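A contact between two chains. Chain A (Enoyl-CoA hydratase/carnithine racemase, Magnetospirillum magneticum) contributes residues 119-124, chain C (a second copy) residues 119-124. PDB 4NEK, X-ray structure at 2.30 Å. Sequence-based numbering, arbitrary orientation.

Chain A, residues 119-124: APGTRF
Chain C 119-124: APGTRF

This is a small, glycine-centred contact between two copies of the same turn-forming sequence, type II in chain A and type I in chain C, packed backbone against backbone with no direct hydrogen bond across it and two waters supplying the polar links. The two stretches bury 259 Å² together, and their directions, taken from CA of residue 120 to CA of residue 123, lie 144° apart, so they run roughly antiparallel. The register is set at the middle, where CA of G121(A) sits 4.3 Å from CA of G121(C).

Each stretch is a beta turn from residue 119 to 122, closed by T122(A) N to A119(A) O at 3.1 Å and by T122(C) N to A119(C) O, also 3.1 Å, and each passes into a strand at 123-124. The sequences are identical but the turns are not. Chain A makes a type II turn, with P120(A) at phi/psi -54/130 and G121(A) at 92/4; chain C makes a type I turn, with P120(C) at -48/-43 and G121(C) at -84/15. Outside these central residues the backbones nearly match: residue 119 is near -80/155, T122 near -63/137, R123 near -119/115 and F124 near -99/143. Both prolines have C-gamma exo puckers.

Glycine permits the close approach. CA of G121(A) lies 3.3 Å from O of G121(C) and 3.7 Å from O of T122(C). A CB on G121(A) would be 3.0 Å from CB of R123(C) and 3.2 Å from O of G121(C), and the type II turn would also jam it against the preceding carbonyl. On G121(C) the backbone is less demanding, yet a CB would still come within 3.3 Å of CB of R123(A). The close approach also brings two acceptors together, O of G121(A) and O of G121(C), 3.3 Å apart with no hydrogen bond between them.

Two waters take three of the remaining carbonyls. One molecule donates to O of T122(C) at 2.7 Å and accepts a weak bond from N of G121(A) at 3.0 Å. A second donates both its protons, to O of T122(A) at 2.5 Å and to O of P120(C) at 2.6 Å, bridging two acceptors that stand 3.9 Å apart.

The arginines flank the glycines with their aliphatic portions: CB of R123(A) is 4.1 Å from CA of G121(C), and CB of R123(C) is 4.3 Å from CA of G121(A). CG of R123(C) also reaches 3.7 Å from O of P120(A) and 4.4 Å from CB of P120(A). Both side chains begin t, t; chi3 is 107° and chi4 86° in R123(A), against 165° and -91° in R123(C).

T122 points its CB away from the partner in both chains. T122(C), chi1 m, bonds from OG1 to O of A119(C) at 2.6 Å, reinforcing its own turn, whereas OG1 of T122(A), chi1 t, is satisfied elsewhere in the structure. Both phenylalanines are m, with chi2 near 88°, and stay out of the contact.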

# COMPACT_ATOMS: atom_id res chain seq x y z
N ALA A 119 8.75 5.11 -16.29
CA ALA A 119 9.40 6.19 -15.64
C ALA A 119 8.44 6.91 -14.71
O ALA A 119 7.25 6.92 -14.95
CB ALA A 119 9.92 7.17 -16.66
N PRO A 120 8.97 7.57 -13.65
CA PRO A 120 8.23 8.46 -12.80
C PRO A 120 7.58 9.49 -13.72
O PRO A 120 8.30 10.12 -14.53
CB PRO A 120 9.31 9.25 -12.08
CG PRO A 120 10.43 8.37 -12.04
CD PRO A 120 10.40 7.62 -13.34
N GLY A 121 6.30 9.73 -13.60
CA GLY A 121 5.65 10.79 -14.45
C GLY A 121 5.08 10.25 -15.76
O GLY A 121 4.56 11.00 -16.56
N THR A 122 5.15 8.95 -15.99
CA THR A 122 4.39 8.37 -17.09
C THR A 122 2.90 8.65 -16.81
O THR A 122 2.41 8.59 -15.68
CB THR A 122 4.76 6.91 -17.50
OG1 THR A 122 3.77 6.45 -18.46
CG2 THR A 122 4.73 6.02 -16.38
N ARG A 123 2.20 9.02 -17.87
CA ARG A 123 0.78 9.35 -17.80
C ARG A 123 0.04 8.37 -18.70
O ARG A 123 0.24 8.35 -19.90
CB ARG A 123 0.58 10.78 -18.26
CG ARG A 123 -0.75 11.40 -18.02
CD ARG A 123 -0.73 12.84 -18.53
NE ARG A 123 -1.53 12.87 -19.73
CZ ARG A 123 -2.83 13.04 -19.74
NH1 ARG A 123 -3.45 13.25 -18.61
NH2 ARG A 123 -3.49 13.00 -20.88
N PHE A 124 -0.81 7.56 -18.09
CA PHE A 124 -1.57 6.57 -18.81
C PHE A 124 -2.96 7.10 -19.08
O PHE A 124 -3.54 7.80 -18.24
CB PHE A 124 -1.70 5.30 -17.98
CG PHE A 124 -0.39 4.71 -17.58
CD1 PHE A 124 0.24 5.13 -16.40
CD2 PHE A 124 0.20 3.74 -18.36
CE1 PHE A 124 1.44 4.58 -16.02
CE2 PHE A 124 1.40 3.19 -18.00
CZ PHE A 124 2.03 3.60 -16.82
N ALA C 119 -1.46 15.98 -10.43
CA ALA C 119 -2.02 15.27 -11.57
C ALA C 119 -1.26 14.00 -11.79
O ALA C 119 -0.10 13.89 -11.38
CB ALA C 119 -1.94 16.10 -12.81
N PRO C 120 -1.88 13.01 -12.43
CA PRO C 120 -1.29 11.70 -12.71
C PRO C 120 0.10 11.75 -13.32
O PRO C 120 0.99 10.99 -12.90
CB PRO C 120 -2.27 11.10 -13.70
CG PRO C 120 -3.56 11.62 -13.27
CD PRO C 120 -3.30 13.03 -12.81
N GLY C 121 0.36 12.62 -14.28
CA GLY C 121 1.75 12.59 -14.81
C GLY C 121 2.83 13.37 -14.06
O GLY C 121 3.92 13.57 -14.56
N THR C 122 2.59 13.79 -12.83
CA THR C 122 3.57 14.66 -12.18
C THR C 122 4.90 13.97 -11.91
O THR C 122 4.96 12.82 -11.47
CB THR C 122 3.04 15.19 -10.86
OG1 THR C 122 1.73 15.74 -11.07
CG2 THR C 122 3.92 16.24 -10.30
N ARG C 123 5.97 14.68 -12.21
CA ARG C 123 7.33 14.17 -12.04
C ARG C 123 8.08 15.06 -11.02
O ARG C 123 8.24 16.25 -11.25
CB ARG C 123 8.00 14.19 -13.36
CG ARG C 123 9.32 13.47 -13.44
CD ARG C 123 9.87 13.57 -14.86
NE ARG C 123 11.27 13.21 -14.84
CZ ARG C 123 12.30 14.05 -14.68
NH1 ARG C 123 12.10 15.34 -14.54
NH2 ARG C 123 13.55 13.57 -14.64
N PHE C 124 8.44 14.48 -9.89
CA PHE C 124 9.09 15.23 -8.82
C PHE C 124 10.57 14.98 -8.91
O PHE C 124 11.00 13.87 -9.22
CB PHE C 124 8.60 14.76 -7.47
CG PHE C 124 7.12 14.90 -7.27
CD1 PHE C 124 6.28 13.89 -7.68
CD2 PHE C 124 6.58 16.05 -6.71
CE1 PHE C 124 4.90 14.03 -7.53
CE2 PHE C 124 5.23 16.20 -6.56
CZ PHE C 124 4.39 15.18 -6.96
O HOH W 1 4.36 10.22 -11.37
O HOH W 2 2.48 8.90 -13.15